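Local coordinates for protein beta-hexosaminidase Amuc_2018 (Akkermansia muciniphila, PDB 6JEB) that hydrolyses terminal, non-reducing N-acetylglucosamine and N-acetylgalactosamine residues from beta-linked glycans, as a family 20 glycoside hydrolase, at residues Asp98-Phe103 with His125-Asp130. Residues are numbered along the deposited sequence; the frame is centred on the assembly and turned at random.
Sequences DPARHF and HLHLTD
D130 lies over one face of the R101 guanidinium, offset toward its rim, the two planes inclined by 36°. From CB the R101 chain bends at chi2 (54°), which carries R101 CD to within 3.8 Å of D130 CB and lays the guanidinium beside the acid. R101 NE lies 3.2 Å from D130 CG but gives its hydrogen bond to Q132, while R101 NH2 forms a salt bridge to D130 OD1 at 3.1 Å. R101 NH1 reaches instead to D98 OD2, which lies in the guanidinium plane and is met on its syn side (2.8 Å), so one arginine spans two acids. D130 in turn accepts from H127 NE2 through the anti lone pair of OD2, at 2.7 Å, and is hydrogen-bonded to H193 through OD1. At the backbone level, A100 N donates to H127 O (3.2 Å), with A100 CB packed against the T129-D130 backbone. An alanine at R101 would probably leave D98 and D130 without their shared positive charge and the bridge between them. Two successive barrel strands, 92-97 and 123-127, thus run out into loops that pair substrate-binding R101 with charge-relay D130, at the active-site end of the family 20 TIM barrel.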
loop_
_atom_site.group_PDB
_atom_site.type_symbol
_atom_site.label_atom_id
_atom_site.label_comp_id
_atom_site.label_asym_id
_atom_site.label_seq_id
_atom_site.Cartn_x
_atom_site.Cartn_y
_atom_site.Cartn_z
ATOM N N ASP A 98 0.014 -2.541 -7.774
ATOM C CA ASP A 98 -0.929 -2.125 -8.811
ATOM C C ASP A 98 -0.971 -3.177 -9.916
ATOM O O ASP A 98 -0.546 -2.931 -11.052
ATOM C CB ASP A 98 -0.515 -0.755 -9.351
ATOM C CG ASP A 98 -1.481 -0.189 -10.381
ATOM O OD1 ASP A 98 -2.576 -0.761 -10.612
ATOM O OD2 ASP A 98 -1.125 0.862 -10.955
ATOM N N PRO A 99 -1.501 -4.367 -9.618
ATOM C CA PRO A 99 -1.634 -5.374 -10.680
ATOM C C PRO A 99 -2.657 -4.987 -11.728
ATOM O O PRO A 99 -2.628 -5.552 -12.827
ATOM C CB PRO A 99 -2.047 -6.641 -9.923
ATOM C CG PRO A 99 -2.761 -6.105 -8.690
ATOM C CD PRO A 99 -1.975 -4.868 -8.314
ATOM N N ALA A 100 -3.554 -4.032 -11.433
ATOM C CA ALA A 100 -4.475 -3.550 -12.461
ATOM C C ALA A 100 -3.716 -3.008 -13.666
ATOM O O ALA A 100 -4.083 -3.285 -14.815
ATOM C CB ALA A 100 -5.388 -2.466 -11.889
ATOM N N ARG A 101 -2.662 -2.221 -13.426
ATOM C CA ARG A 101 -1.911 -1.645 -14.539
ATOM C C ARG A 101 -0.975 -2.659 -15.183
ATOM O O ARG A 101 -0.883 -2.726 -16.414
ATOM C CB ARG A 101 -1.133 -0.412 -14.072
ATOM C CG ARG A 101 -1.930 0.893 -14.176
ATOM C CD ARG A 101 -3.287 0.820 -13.453
ATOM N NE ARG A 101 -3.955 2.114 -13.524
ATOM C CZ ARG A 101 -3.699 3.127 -12.698
ATOM N NH1 ARG A 101 -2.812 2.983 -11.715
ATOM N NH2 ARG A 101 -4.327 4.284 -12.852
ATOM N N HIS A 102 -0.263 -3.448 -14.379
ATOM C CA HIS A 102 0.539 -4.548 -14.905
ATOM C C HIS A 102 0.415 -5.709 -13.940
ATOM O O HIS A 102 0.746 -5.571 -12.757
ATOM C CB HIS A 102 2.011 -4.164 -15.097
ATOM C CG HIS A 102 2.278 -3.441 -16.380
ATOM N ND1 HIS A 102 2.398 -2.071 -16.449
ATOM C CD2 HIS A 102 2.426 -3.898 -17.647
ATOM C CE1 HIS A 102 2.613 -1.713 -17.705
ATOM N NE2 HIS A 102 2.630 -2.802 -18.454
ATOM N N PHE A 103 -0.069 -6.837 -14.452
ATOM C CA PHE A 103 -0.319 -8.006 -13.630
ATOM C C PHE A 103 0.970 -8.460 -12.957
ATOM O O PHE A 103 2.042 -8.455 -13.570
ATOM C CB PHE A 103 -0.848 -9.118 -14.537
ATOM C CG PHE A 103 -1.253 -10.355 -13.805
ATOM C CD1 PHE A 103 -2.351 -10.347 -12.949
ATOM C CD2 PHE A 103 -0.537 -11.530 -13.966
ATOM C CE1 PHE A 103 -2.723 -11.494 -12.272
ATOM C CE2 PHE A 103 -0.905 -12.679 -13.295
ATOM C CZ PHE A 103 -2.002 -12.661 -12.451
ATOM N N HIS A 125 -1.739 -3.630 0.188
ATOM C CA HIS A 125 -2.944 -3.142 -0.467
ATOM C C HIS A 125 -2.846 -3.503 -1.948
ATOM O O HIS A 125 -1.823 -3.238 -2.590
ATOM C CB HIS A 125 -2.985 -1.630 -0.186
ATOM C CG HIS A 125 -3.905 -0.810 -1.037
ATOM N ND1 HIS A 125 -3.842 0.568 -1.025
ATOM C CD2 HIS A 125 -4.878 -1.137 -1.924
ATOM C CE1 HIS A 125 -4.732 1.056 -1.872
ATOM N NE2 HIS A 125 -5.373 0.043 -2.431
ATOM N N LEU A 126 -3.876 -4.183 -2.462
ATOM C CA LEU A 126 -3.919 -4.624 -3.859
ATOM C C LEU A 126 -4.836 -3.700 -4.656
ATOM O O LEU A 126 -6.060 -3.722 -4.474
ATOM C CB LEU A 126 -4.444 -6.055 -3.965
ATOM C CG LEU A 126 -3.754 -7.122 -3.121
ATOM C CD1 LEU A 126 -4.450 -8.473 -3.307
ATOM C CD2 LEU A 126 -2.270 -7.209 -3.470
ATOM N N HIS A 127 -4.255 -2.925 -5.568
ATOM C CA HIS A 127 -5.047 -2.095 -6.474
ATOM C C HIS A 127 -5.452 -3.009 -7.625
ATOM O O HIS A 127 -4.737 -3.157 -8.618
ATOM C CB HIS A 127 -4.238 -0.893 -6.948
ATOM C CG HIS A 127 -5.053 0.126 -7.675
ATOM N ND1 HIS A 127 -5.845 1.050 -7.024
ATOM C CD2 HIS A 127 -5.202 0.368 -9.000
ATOM C CE1 HIS A 127 -6.450 1.814 -7.917
ATOM N NE2 HIS A 127 -6.077 1.421 -9.123
ATOM N N LEU A 128 -6.599 -3.672 -7.462
ATOM C CA LEU A 128 -6.983 -4.778 -8.334
ATOM C C LEU A 128 -7.675 -4.332 -9.615
ATOM O O LEU A 128 -7.773 -5.134 -10.557
ATOM C CB LEU A 128 -7.919 -5.728 -7.581
ATOM C CG LEU A 128 -7.270 -6.553 -6.463
ATOM C CD1 LEU A 128 -8.332 -7.105 -5.512
ATOM C CD2 LEU A 128 -6.438 -7.697 -7.036
ATOM N N THR A 129 -8.201 -3.104 -9.654
ATOM C CA THR A 129 -9.055 -2.660 -10.748
ATOM C C THR A 129 -8.689 -1.241 -11.154
ATOM O O THR A 129 -8.408 -0.393 -10.303
ATOM C CB THR A 129 -10.552 -2.715 -10.364
ATOM O OG1 THR A 129 -10.857 -1.667 -9.439
ATOM C CG2 THR A 129 -10.918 -4.052 -9.723
ATOM N N ASP A 130 -8.702 -0.981 -12.458
ATOM C CA ASP A 130 -8.494 0.378 -12.945
ATOM C C ASP A 130 -8.936 0.457 -14.405
ATOM O O ASP A 130 -9.706 -0.387 -14.880
ATOM C CB ASP A 130 -7.040 0.832 -12.720
ATOM C CG ASP A 130 -6.943 2.332 -12.496
ATOM O OD1 ASP A 130 -7.097 3.088 -13.482
ATOM O OD2 ASP A 130 -6.754 2.758 -11.329
#